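Side-chain contacts in GCN5-related N-acetyltransferase (Sphaerobacter thermophilus, PDB 3TT2), which probably transfers an acyl group to a substrate amine, as related enzymes of the GCN5 family do with acetyl-coenzyme A: residues A21-I26 / R50-L55; V62-P67 / A71-D76; D152-A157 / T293-L298; V283-D288 / R297-A302. One frame throughout, in Å; residues are numbered along the deposited sequence.

In the fold
The four contacts form two pairs. Contacts 1 and 2 come first along the chain and have centres 13 Å apart; they meet where Trp52 NE1 bonds to Tyr74 OH, tying the segment after helix 45-51 to the hairpin of strands 61-65 and 71-80. Contacts 3 and 4 have centres only 6 Å apart, share Arg297 and Leu298, and rest on the neighbouring strands 148-159 and 282-290. About 29 to 34 Å separates the centres of one pair from those of the other. Contact 3 alone bridges the two acetyltransferase family regions, pairing residues far apart in sequence, so strand 148-159 of the first region packs among strands of the second.

Contact 1. Residues A21-I26 / R50-L55; sequences ADAPAI and RDWEGL
Trp52 reaches across to Ala23 and Ile26, and the benzo half of its indole makes the contact. The tight part lies along the far rim of the ring. Ile26 CD1 comes in at the edge, in the ring plane, 3.5 Å from Trp52 CZ2; an extended side chain (chi2 171°) carries this methyl out to the rim. Ala23 CB lies 3.8 Å from Trp52 CZ3, and the backbone N of Ala23 approaches obliquely, 3.7 Å from CH2 of the same ring. A single methyl suits position 23, which also touches Ala45, Val48 and Leu49 of helix 45-51. The CA atoms of Ala23 and Trp52 are 9.2 Å apart, a span the long indole side chain can bridge.

Packing loosens toward Asp22, whose CB is 4.5 Å from Trp52 CH2 and whose carboxylate turns to Arg16 and to the backbone N of Val19. Asp51 and Glu53 are solvent-exposed, as befits their charge. The contact joins the start of helix 23-36 to the segment following helix 45-51, consistent with the GNAT order of strand, helices, strand. Replacing Trp52 by alanine is likely to open a gap beside Ile26 and Ala23 and leave Tyr74 OH without its indole partner. Mainly apolar contact thus sets the position of the indole, while its single N-H is spent on Tyr74.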
loop_
_atom_site.group_PDB
_atom_site.type_symbol
_atom_site.label_atom_id
_atom_site.label_comp_id
_atom_site.label_asym_id
_atom_site.label_seq_id
_atom_site.Cartn_x
_atom_site.Cartn_y
_atom_site.Cartn_z
ATOM N N ALA A 21 14.812 -18.729 -4.079
ATOM C CA ALA A 21 16.242 -18.593 -3.815
ATOM C C ALA A 21 16.818 -17.259 -4.314
ATOM O O ALA A 21 17.962 -16.907 -4.002
ATOM C CB ALA A 21 17.006 -19.766 -4.415
ATOM N N ASP A 22 16.028 -16.528 -5.091
ATOM C CA ASP A 22 16.426 -15.207 -5.566
ATOM C C ASP A 22 16.086 -14.124 -4.546
ATOM O O ASP A 22 16.510 -12.979 -4.687
ATOM C CB ASP A 22 15.743 -14.870 -6.899
ATOM C CG ASP A 22 16.220 -15.741 -8.051
ATOM O OD1 ASP A 22 17.400 -16.160 -8.041
ATOM O OD2 ASP A 22 15.406 -15.994 -8.973
ATOM N N ALA A 23 15.313 -14.485 -3.528
ATOM C CA ALA A 23 14.977 -13.540 -2.468
ATOM C C ALA A 23 16.171 -12.729 -1.942
ATOM O O ALA A 23 16.069 -11.502 -1.840
ATOM C CB ALA A 23 14.248 -14.242 -1.323
ATOM N N PRO A 24 17.299 -13.401 -1.596
ATOM C CA PRO A 24 18.448 -12.629 -1.109
ATOM C C PRO A 24 19.047 -11.701 -2.156
ATOM O O PRO A 24 19.357 -10.555 -1.837
ATOM C CB PRO A 24 19.469 -13.713 -0.746
ATOM C CG PRO A 24 18.689 -14.963 -0.600
ATOM C CD PRO A 24 17.596 -14.846 -1.597
ATOM N N ALA A 25 19.209 -12.194 -3.381
ATOM C CA ALA A 25 19.798 -11.399 -4.448
ATOM C C ALA A 25 18.945 -10.171 -4.717
ATOM O O ALA A 25 19.465 -9.059 -4.808
ATOM C CB ALA A 25 19.942 -12.230 -5.707
ATOM N N ILE A 26 17.631 -10.394 -4.811
ATOM C CA ILE A 26 16.641 -9.359 -5.129
ATOM C C ILE A 26 16.493 -8.308 -4.028
ATOM O O ILE A 26 16.352 -7.117 -4.308
ATOM C CB ILE A 26 15.247 -9.981 -5.403
ATOM C CG1 ILE A 26 15.280 -10.879 -6.646
ATOM C CG2 ILE A 26 14.206 -8.900 -5.578
ATOM C CD1 ILE A 26 14.007 -11.685 -6.860
ATOM N N ARG A 50 8.105 -12.602 2.187
ATOM C CA ARG A 50 6.792 -12.309 2.745
ATOM C C ARG A 50 5.866 -11.664 1.717
ATOM O O ARG A 50 4.687 -12.003 1.633
ATOM C CB ARG A 50 6.917 -11.397 3.961
ATOM C CG ARG A 50 5.579 -10.863 4.451
ATOM C CD ARG A 50 5.723 -9.878 5.607
ATOM N NE ARG A 50 6.417 -10.453 6.756
ATOM C CZ ARG A 50 7.700 -10.244 7.034
ATOM N NH1 ARG A 50 8.435 -9.474 6.242
ATOM N NH2 ARG A 50 8.247 -10.807 8.102
ATOM N N ASP A 51 6.396 -10.728 0.938
ATOM C CA ASP A 51 5.608 -10.081 -0.103
ATOM C C ASP A 51 5.379 -11.033 -1.281
ATOM O O ASP A 51 4.648 -10.713 -2.220
ATOM C CB ASP A 51 6.261 -8.771 -0.568
ATOM C CG ASP A 51 6.526 -7.800 0.581
ATOM O OD1 ASP A 51 6.142 -8.106 1.731
ATOM O OD2 ASP A 51 7.115 -6.722 0.335
ATOM N N TRP A 52 6.022 -12.196 -1.239
ATOM C CA TRP A 52 5.815 -13.213 -2.260
ATOM C C TRP A 52 4.760 -14.214 -1.832
ATOM O O TRP A 52 4.467 -15.163 -2.563
ATOM C CB TRP A 52 7.107 -13.964 -2.538
ATOM C CG TRP A 52 8.009 -13.288 -3.493
ATOM C CD1 TRP A 52 7.726 -12.198 -4.262
ATOM C CD2 TRP A 52 9.360 -13.656 -3.797
ATOM N NE1 TRP A 52 8.814 -11.866 -5.036
ATOM C CE2 TRP A 52 9.834 -12.743 -4.764
ATOM C CE3 TRP A 52 10.218 -14.667 -3.345
ATOM C CZ2 TRP A 52 11.132 -12.814 -5.288
ATOM C CZ3 TRP A 52 11.496 -14.730 -3.864
ATOM C CH2 TRP A 52 11.942 -13.811 -4.825
ATOM N N GLU A 53 4.215 -14.013 -0.633
ATOM C CA GLU A 53 3.231 -14.935 -0.082
ATOM C C GLU A 53 2.001 -14.976 -0.972
ATOM O O GLU A 53 1.503 -16.051 -1.306
ATOM C CB GLU A 53 2.861 -14.571 1.366
ATOM C CG GLU A 53 3.932 -14.963 2.407
ATOM C CD GLU A 53 3.402 -15.085 3.838
ATOM O OE1 GLU A 53 2.202 -14.812 4.073
ATOM O OE2 GLU A 53 4.193 -15.464 4.731
ATOM N N GLY A 54 1.518 -13.808 -1.368
ATOM C CA GLY A 54 0.372 -13.754 -2.252
ATOM C C GLY A 54 0.599 -14.276 -3.663
ATOM O O GLY A 54 -0.077 -15.202 -4.110
ATOM N N LEU A 55 1.582 -13.704 -4.352
ATOM C CA LEU A 55 1.677 -13.833 -5.810
ATOM C C LEU A 55 2.148 -15.169 -6.390
ATOM O O LEU A 55 2.783 -15.976 -5.704
ATOM C CB LEU A 55 2.461 -12.661 -6.425
ATOM C CG LEU A 55 3.890 -12.340 -5.996
ATOM C CD1 LEU A 55 4.849 -13.389 -6.490
ATOM C CD2 LEU A 55 4.258 -11.013 -6.580
#

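Contact 2. Residues V62-P67 / A71-D76; sequences VLVVAP and AAAYAD
Leu63 and Tyr74 face each other as a non-hydrogen-bonded pair, with their side chains on the same side of the hairpin as Val65 and Ala71. Leu63 leans over the neighbouring strand: with CG anti to the backbone N (chi1 169°), its CD1 swings to 3.5 Å from Ala71 CB and 4.4 Å from Tyr74 CB. Alanine at 71 is small enough to let the leucine lie across it. Val62 O approaches the Tyr74 ring obliquely, nearest CD2 at 3.2 Å, and one face of the ring has Asp76 N 4.1 Å above it, offset toward the rim. The Tyr74 hydroxyl donates to Asp76 OD2 over 3.1 Å, meeting the oxygen on its anti side and 33° out of the carboxylate plane; the same hydroxyl bonds to Trp52 NE1, so two partners fix the phenol.

On the other face, Val62 and Val64 lie beside Ala75 and Ala73, branched beside small. Val64 CB is 4.1 Å from Ala73 CB, and Val62 turns to Trp103, Leu104 and Trp107 of helix 100-115. Ala66 CB meets Ala72 CB farther along.

The backbone holds these pairs in place through the Val62-Ala75 and Val64-Ala73 bonds. Val64 O takes Ala72 N at 2.7 Å and, weakly, Ala73 N at 3.4 Å. Two residues thus oppose one, a classic beta bulge, and it lies near the turn end of the antiparallel hairpin that is characteristic of the N-terminal half of the GNAT fold.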
loop_
_atom_site.group_PDB
_atom_site.type_symbol
_atom_site.label_atom_id
_atom_site.label_comp_id
_atom_site.label_asym_id
_atom_site.label_seq_id
_atom_site.Cartn_x
_atom_site.Cartn_y
_atom_site.Cartn_z
ATOM N N VAL A 62 8.994 -10.807 -12.698
ATOM C CA VAL A 62 10.085 -11.023 -13.646
ATOM C C VAL A 62 11.425 -10.621 -13.039
ATOM O O VAL A 62 11.493 -9.690 -12.241
ATOM C CB VAL A 62 9.846 -10.269 -14.982
ATOM C CG1 VAL A 62 10.027 -8.779 -14.802
ATOM C CG2 VAL A 62 10.780 -10.779 -16.076
ATOM N N LEU A 63 12.485 -11.340 -13.406
ATOM C CA LEU A 63 13.840 -11.018 -12.955
ATOM C C LEU A 63 14.796 -10.902 -14.139
ATOM O O LEU A 63 14.954 -11.849 -14.904
ATOM C CB LEU A 63 14.338 -12.089 -11.993
ATOM C CG LEU A 63 15.819 -12.062 -11.628
ATOM C CD1 LEU A 63 16.128 -10.746 -10.978
ATOM C CD2 LEU A 63 16.145 -13.210 -10.692
ATOM N N VAL A 64 15.428 -9.743 -14.302
ATOM C CA VAL A 64 16.442 -9.596 -15.340
ATOM C C VAL A 64 17.790 -9.947 -14.727
ATOM O O VAL A 64 18.269 -9.268 -13.826
ATOM C CB VAL A 64 16.484 -8.162 -15.939
ATOM C CG1 VAL A 64 17.600 -8.036 -16.957
ATOM C CG2 VAL A 64 15.172 -7.816 -16.595
ATOM N N VAL A 65 18.395 -11.023 -15.205
ATOM C CA VAL A 65 19.665 -11.442 -14.644
ATOM C C VAL A 65 20.793 -10.859 -15.467
ATOM O O VAL A 65 20.785 -10.929 -16.699
ATOM C CB VAL A 65 19.777 -12.970 -14.531
ATOM C CG1 VAL A 65 21.211 -13.385 -14.174
ATOM C CG2 VAL A 65 18.806 -13.472 -13.487
ATOM N N ALA A 66 21.744 -10.243 -14.780
ATOM C CA ALA A 66 22.890 -9.656 -15.447
ATOM C C ALA A 66 23.914 -10.750 -15.776
ATOM O O ALA A 66 23.898 -11.824 -15.163
ATOM C CB ALA A 66 23.500 -8.561 -14.573
ATOM N N PRO A 67 24.788 -10.485 -16.759
ATOM C CA PRO A 67 25.879 -11.372 -17.179
ATOM C C PRO A 67 26.720 -11.907 -16.014
ATOM O O PRO A 67 27.208 -13.033 -16.094
ATOM C CB PRO A 67 26.747 -10.461 -18.048
ATOM C CG PRO A 67 25.889 -9.286 -18.416
ATOM C CD PRO A 67 24.555 -9.423 -17.752
ATOM N N ALA A 71 21.182 -9.779 -9.970
ATOM C CA ALA A 71 19.898 -9.304 -10.445
ATOM C C ALA A 71 20.004 -7.848 -10.900
ATOM O O ALA A 71 20.207 -6.928 -10.102
ATOM C CB ALA A 71 18.880 -9.422 -9.331
ATOM N N ALA A 72 19.776 -7.649 -12.192
ATOM C CA ALA A 72 19.885 -6.339 -12.814
ATOM C C ALA A 72 18.626 -5.530 -12.573
ATOM O O ALA A 72 18.681 -4.337 -12.297
ATOM C CB ALA A 72 20.155 -6.480 -14.299
ATOM N N ALA A 73 17.484 -6.193 -12.699
ATOM C CA ALA A 73 16.196 -5.543 -12.498
ATOM C C ALA A 73 15.132 -6.560 -12.103
ATOM O O ALA A 73 15.274 -7.758 -12.358
ATOM C CB ALA A 73 15.779 -4.777 -13.756
ATOM N N TYR A 74 14.081 -6.077 -11.451
ATOM C CA TYR A 74 12.987 -6.934 -11.035
ATOM C C TYR A 74 11.682 -6.168 -10.948
ATOM O O TYR A 74 11.668 -5.012 -10.525
ATOM C CB TYR A 74 13.310 -7.569 -9.688
ATOM C CG TYR A 74 12.124 -8.116 -8.926
ATOM C CD1 TYR A 74 11.450 -7.333 -8.004
ATOM C CD2 TYR A 74 11.700 -9.433 -9.104
ATOM C CE1 TYR A 74 10.375 -7.838 -7.288
ATOM C CE2 TYR A 74 10.626 -9.951 -8.388
ATOM C CZ TYR A 74 9.963 -9.149 -7.480
ATOM O OH TYR A 74 8.895 -9.650 -6.755
ATOM N N ALA A 75 10.589 -6.834 -11.311
ATOM C CA ALA A 75 9.251 -6.288 -11.104
ATOM C C ALA A 75 8.217 -7.360 -10.743
ATOM O O ALA A 75 8.325 -8.518 -11.155
ATOM C CB ALA A 75 8.809 -5.501 -12.315
ATOM N N ASP A 76 7.230 -6.968 -9.945
ATOM C CA ASP A 76 6.066 -7.815 -9.665
ATOM C C ASP A 76 4.762 -7.015 -9.860
ATOM O O ASP A 76 4.800 -5.791 -9.870
ATOM C CB ASP A 76 6.155 -8.457 -8.269
ATOM C CG ASP A 76 6.099 -7.434 -7.113
ATOM O OD1 ASP A 76 5.620 -6.291 -7.293
ATOM O OD2 ASP A 76 6.524 -7.798 -5.990
#

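Contact 3. Residues D152-A157 / T293-L298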
loop_
_atom_site.group_PDB
_atom_site.type_symbol
_atom_site.label_atom_id
_atom_site.label_comp_id
_atom_site.label_asym_id
_atom_site.label_seq_id
_atom_site.Cartn_x
_atom_site.Cartn_y
_atom_site.Cartn_z
ATOM N N ASP A 152 -1.029 11.963 -5.042
ATOM C CA ASP A 152 0.087 11.775 -4.124
ATOM C C ASP A 152 -0.286 10.716 -3.094
ATOM O O ASP A 152 -1.421 10.687 -2.603
ATOM C CB ASP A 152 0.400 13.070 -3.375
ATOM C CG ASP A 152 1.161 14.069 -4.214
ATOM O OD1 ASP A 152 1.549 13.742 -5.362
ATOM O OD2 ASP A 152 1.384 15.189 -3.704
ATOM N N ILE A 153 0.666 9.852 -2.763
ATOM C CA ILE A 153 0.473 8.908 -1.678
ATOM C C ILE A 153 1.533 9.183 -0.621
ATOM O O ILE A 153 2.741 9.168 -0.909
ATOM C CB ILE A 153 0.588 7.438 -2.119
ATOM C CG1 ILE A 153 -0.667 6.980 -2.851
ATOM C CG2 ILE A 153 0.716 6.552 -0.910
ATOM C CD1 ILE A 153 -0.764 7.423 -4.273
ATOM N N TRP A 154 1.088 9.445 0.602
ATOM C CA TRP A 154 2.022 9.733 1.664
ATOM C C TRP A 154 2.120 8.573 2.635
ATOM O O TRP A 154 1.105 8.080 3.140
ATOM C CB TRP A 154 1.585 10.970 2.420
ATOM C CG TRP A 154 1.454 12.193 1.593
ATOM C CD1 TRP A 154 0.366 12.579 0.884
ATOM C CD2 TRP A 154 2.439 13.215 1.410
ATOM N NE1 TRP A 154 0.603 13.780 0.268
ATOM C CE2 TRP A 154 1.868 14.195 0.572
ATOM C CE3 TRP A 154 3.747 13.395 1.870
ATOM C CZ2 TRP A 154 2.555 15.336 0.180
ATOM C CZ3 TRP A 154 4.428 14.532 1.481
ATOM C CH2 TRP A 154 3.831 15.489 0.644
ATOM N N VAL A 155 3.347 8.142 2.898
ATOM C CA VAL A 155 3.589 7.173 3.954
ATOM C C VAL A 155 3.978 7.885 5.248
ATOM O O VAL A 155 5.052 8.482 5.337
ATOM C CB VAL A 155 4.698 6.209 3.570
ATOM C CG1 VAL A 155 4.740 5.079 4.551
ATOM C CG2 VAL A 155 4.448 5.677 2.160
HETATM N N MSE A 156 3.103 7.807 6.250
HETATM C CA MSE A 156 3.333 8.443 7.544
HETATM C C MSE A 156 3.976 7.423 8.459
HETATM O O MSE A 156 3.729 6.229 8.337
HETATM C CB MSE A 156 2.027 8.964 8.146
HETATM C CG MSE A 156 1.256 9.869 7.213
HETATM SE SE MSE A 156 2.192 11.487 6.547
HETATM C CE MSE A 156 2.368 12.521 8.208
ATOM N N ALA A 157 4.852 7.875 9.335
ATOM C CA ALA A 157 5.497 6.954 10.259
ATOM C C ALA A 157 5.517 7.564 11.649
ATOM O O ALA A 157 5.418 8.787 11.802
ATOM C CB ALA A 157 6.862 6.671 9.793
ATOM N N THR A 293 -1.442 18.930 -2.397
ATOM C CA THR A 293 -2.133 19.353 -1.146
ATOM C C THR A 293 -1.403 19.040 0.167
ATOM O O THR A 293 -1.496 19.790 1.159
ATOM C CB THR A 293 -3.557 18.747 -0.985
ATOM O OG1 THR A 293 -3.520 17.327 -1.201
ATOM C CG2 THR A 293 -4.521 19.377 -1.953
ATOM N N GLY A 294 -0.711 17.910 0.182
ATOM C CA GLY A 294 -0.074 17.442 1.393
ATOM C C GLY A 294 -1.025 16.589 2.191
ATOM O O GLY A 294 -2.214 16.571 1.930
ATOM N N ALA A 295 -0.501 15.869 3.174
ATOM C CA ALA A 295 -1.347 15.027 4.017
ATOM C C ALA A 295 -2.207 15.886 4.947
ATOM O O ALA A 295 -1.831 17.015 5.299
ATOM C CB ALA A 295 -0.502 14.033 4.793
ATOM N N PRO A 296 -3.393 15.374 5.301
ATOM C CA PRO A 296 -4.300 16.033 6.235
ATOM C C PRO A 296 -3.592 16.372 7.528
ATOM O O PRO A 296 -2.789 15.556 8.018
ATOM C CB PRO A 296 -5.316 14.950 6.516
ATOM C CG PRO A 296 -5.367 14.191 5.278
ATOM C CD PRO A 296 -3.967 14.120 4.794
ATOM N N ARG A 297 -3.908 17.535 8.099
ATOM C CA ARG A 297 -3.295 17.942 9.357
ATOM C C ARG A 297 -3.496 16.878 10.438
ATOM O O ARG A 297 -2.747 16.835 11.404
ATOM C CB ARG A 297 -3.790 19.320 9.813
ATOM C CG ARG A 297 -3.236 20.478 8.977
ATOM C CD ARG A 297 -3.616 21.815 9.586
ATOM N NE ARG A 297 -3.314 22.930 8.692
ATOM C CZ ARG A 297 -2.170 23.599 8.677
ATOM N NH1 ARG A 297 -1.195 23.274 9.512
ATOM N NH2 ARG A 297 -2.000 24.596 7.823
ATOM N N LEU A 298 -4.468 15.990 10.234
ATOM C CA LEU A 298 -4.751 14.896 11.151
ATOM C C LEU A 298 -3.512 14.124 11.591
ATOM O O LEU A 298 -3.333 13.831 12.777
ATOM C CB LEU A 298 -5.684 13.903 10.469
ATOM C CG LEU A 298 -5.851 12.563 11.185
ATOM C CD1 LEU A 298 -6.404 12.748 12.601
ATOM C CD2 LEU A 298 -6.702 11.588 10.401
HETATM O O HOH W 1 -0.340 15.751 -1.627
#
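Ala295 packs against the Trp154 indole. Its backbone N sits over one ring face, 3.7 Å above the plane and offset toward the rim, while its CB is 4.2 Å from Trp154 CG. The same methyl meets SE of the selenomethionine Met156 at 4.1 Å, touching two bulky side chains that project from the same side of their strand; a small residue suits that place. Alongside, Gly294 CA approaches Trp154 CZ2 obliquely at 3.6 Å; a glycine is at ease with the positive phi (88°) found here.

At the ring edge, water 1 lies in the indole plane and accepts from Trp154 NE1 at 2.9 Å. It also accepts from Gly294 N and donates to Asp152 OD2, giving the two segments a polar link. Here strand 148-159, from the first acetyltransferase region, pairs with strand 282-290 of the second GNAT-like region, whose following loop folds back over it. A leucine in place of Trp154 would probably strip Ala295 of the flat surface beneath it and leave the water without its indole donor.

Farther out, Val287, Ala289, Val306 and Arg309 of the two adjoining strands touch the indole, and backbone bonding to Val287 sets its strand position. Asp152 OD2 is steadied by the backbone N of Arg292.

Contact 4. Residues V283-D288 / R297-A302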
loop_
_atom_site.group_PDB
_atom_site.type_symbol
_atom_site.label_atom_id
_atom_site.label_comp_id
_atom_site.label_asym_id
_atom_site.label_seq_id
_atom_site.Cartn_x
_atom_site.Cartn_y
_atom_site.Cartn_z
ATOM N N VAL A 283 5.154 2.382 13.982
ATOM C CA VAL A 283 3.887 2.281 13.268
ATOM C C VAL A 283 3.899 3.167 12.015
ATOM O O VAL A 283 4.450 4.275 11.999
ATOM C CB VAL A 283 2.708 2.675 14.158
ATOM C CG1 VAL A 283 1.400 2.430 13.421
ATOM C CG2 VAL A 283 2.758 1.888 15.470
ATOM N N GLU A 284 3.314 2.644 10.955
ATOM C CA GLU A 284 3.241 3.353 9.707
ATOM C C GLU A 284 1.838 3.223 9.180
ATOM O O GLU A 284 1.101 2.316 9.557
ATOM C CB GLU A 284 4.208 2.755 8.687
ATOM C CG GLU A 284 5.668 2.983 9.014
ATOM C CD GLU A 284 6.600 2.248 8.079
ATOM O OE1 GLU A 284 6.162 1.263 7.446
ATOM O OE2 GLU A 284 7.776 2.653 7.989
ATOM N N LEU A 285 1.478 4.148 8.303
ATOM C CA LEU A 285 0.280 4.027 7.507
ATOM C C LEU A 285 0.450 4.845 6.246
ATOM O O LEU A 285 1.472 5.498 6.027
ATOM C CB LEU A 285 -0.956 4.472 8.288
ATOM C CG LEU A 285 -1.015 5.901 8.824
ATOM C CD1 LEU A 285 -1.450 6.886 7.757
ATOM C CD2 LEU A 285 -1.955 5.969 9.998
ATOM N N SER A 286 -0.587 4.831 5.431
ATOM C CA SER A 286 -0.491 5.392 4.112
ATOM C C SER A 286 -1.729 6.247 3.819
ATOM O O SER A 286 -2.855 5.853 4.124
ATOM C CB SER A 286 -0.355 4.240 3.126
ATOM O OG SER A 286 -0.283 4.715 1.811
ATOM N N VAL A 287 -1.532 7.433 3.254
ATOM C CA VAL A 287 -2.683 8.266 2.914
ATOM C C VAL A 287 -2.616 8.916 1.530
ATOM O O VAL A 287 -1.597 9.470 1.150
ATOM C CB VAL A 287 -3.016 9.312 4.019
ATOM C CG1 VAL A 287 -2.063 10.474 3.987
ATOM C CG2 VAL A 287 -4.436 9.808 3.850
ATOM N N ASP A 288 -3.714 8.794 0.782
ATOM C CA ASP A 288 -3.919 9.464 -0.501
ATOM C C ASP A 288 -4.235 10.937 -0.330
ATOM O O ASP A 288 -4.988 11.329 0.560
ATOM C CB ASP A 288 -5.082 8.825 -1.240
ATOM C CG ASP A 288 -4.845 7.380 -1.517
ATOM O OD1 ASP A 288 -4.849 6.581 -0.553
ATOM O OD2 ASP A 288 -4.639 7.045 -2.697
ATOM N N ARG A 297 -3.908 17.535 8.099
ATOM C CA ARG A 297 -3.295 17.942 9.357
ATOM C C ARG A 297 -3.496 16.878 10.438
ATOM O O ARG A 297 -2.747 16.835 11.404
ATOM C CB ARG A 297 -3.790 19.320 9.813
ATOM C CG ARG A 297 -3.236 20.478 8.977
ATOM C CD ARG A 297 -3.616 21.815 9.586
ATOM N NE ARG A 297 -3.314 22.930 8.692
ATOM C CZ ARG A 297 -2.170 23.599 8.677
ATOM N NH1 ARG A 297 -1.195 23.274 9.512
ATOM N NH2 ARG A 297 -2.000 24.596 7.823
ATOM N N LEU A 298 -4.468 15.990 10.234
ATOM C CA LEU A 298 -4.751 14.896 11.151
ATOM C C LEU A 298 -3.512 14.124 11.591
ATOM O O LEU A 298 -3.333 13.831 12.777
ATOM C CB LEU A 298 -5.684 13.903 10.469
ATOM C CG LEU A 298 -5.851 12.563 11.185
ATOM C CD1 LEU A 298 -6.404 12.748 12.601
ATOM C CD2 LEU A 298 -6.702 11.588 10.401
ATOM N N TYR A 299 -2.649 13.795 10.634
ATOM C CA TYR A 299 -1.577 12.818 10.875
ATOM C C TYR A 299 -0.406 13.407 11.641
ATOM O O TYR A 299 0.109 12.805 12.574
ATOM C CB TYR A 299 -1.163 12.161 9.561
ATOM C CG TYR A 299 -2.332 11.417 8.961
ATOM C CD1 TYR A 299 -2.622 10.120 9.366
ATOM C CD2 TYR A 299 -3.192 12.029 8.049
ATOM C CE1 TYR A 299 -3.701 9.433 8.856
ATOM C CE2 TYR A 299 -4.296 11.351 7.540
ATOM C CZ TYR A 299 -4.539 10.047 7.949
ATOM O OH TYR A 299 -5.603 9.323 7.470
ATOM N N ARG A 300 -0.013 14.616 11.270
ATOM C CA ARG A 300 1.013 15.317 12.006
ATOM C C ARG A 300 0.523 15.616 13.439
ATOM O O ARG A 300 1.261 15.455 14.418
ATOM C CB ARG A 300 1.420 16.560 11.233
ATOM C CG ARG A 300 2.270 17.518 11.994
ATOM C CD ARG A 300 2.989 18.456 11.055
ATOM N NE ARG A 300 3.758 19.448 11.797
ATOM C CZ ARG A 300 4.324 20.519 11.249
ATOM N NH1 ARG A 300 4.204 20.741 9.944
ATOM N NH2 ARG A 300 5.008 21.368 12.008
ATOM N N ARG A 301 -0.744 15.985 13.565
ATOM C CA ARG A 301 -1.355 16.198 14.878
ATOM C C ARG A 301 -1.391 14.933 15.722
ATOM O O ARG A 301 -1.454 15.026 16.932
ATOM C CB ARG A 301 -2.768 16.786 14.750
ATOM C CG ARG A 301 -2.762 18.260 14.410
ATOM C CD ARG A 301 -4.147 18.849 14.384
ATOM N NE ARG A 301 -4.116 20.260 14.018
ATOM C CZ ARG A 301 -5.024 20.847 13.241
ATOM N NH1 ARG A 301 -6.033 20.134 12.736
ATOM N NH2 ARG A 301 -4.915 22.141 12.953
ATOM N N ALA A 302 -1.367 13.759 15.095
ATOM C CA ALA A 302 -1.374 12.516 15.862
ATOM C C ALA A 302 0.052 12.095 16.238
ATOM O O ALA A 302 0.283 11.075 16.893
ATOM C CB ALA A 302 -2.113 11.411 15.129
#
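Leu285 and Val287, two residues of strand 282-290 that point toward the short, weakly bonded helix 297-301, meet it through one side chain, Tyr299. Arg297 comes first, exposed as suits its charge; its carbonyl O accepts Arg301 N at 3.1 Å. Leu298 follows and has two roles for its isobutyl group: CD2 lies 3.6 Å above one face of the Tyr299 ring, offset toward the rim, and the side chain also touches Ala264 and Leu265 of helix 263-278.

Tyr299 carries the contact. With CG anti to the carbonyl carbon (chi1 -62°), the ring reaches out to the strand and crosses both partners at a slant. Leu285 CD1 comes to the CE1 rim of Tyr299, 3.6 Å away, and Val287 CG2 to the other rim, 4.0 Å from Tyr299 CE2 and 3.8 Å from its OH. Both methyls come from the same side of the ring plane, opposite Leu298 CD2. A leucine and a valine suit this place because neither offers anything but hydrocarbon to a ring buried mostly by apolar neighbours, among them Met156, Val252 and Met304. The short helix follows strand 282-290 and packs on it, consistent with the strand, helix, strand order that ends the GNAT fold; strand 305-316 follows along the chain, though strand 148-159 separates the two in the sheet.

Past the tyrosine, Arg300 is exposed. Arg301 turns back so that Arg297 CB lies 3.8 Å above one face of its guanidinium group, offset toward the rim. Ala302 is buried, its methyl touching Leu265 and Leu268 of helix 263-278, its N making weak bonds to Leu298 O and Tyr299 O.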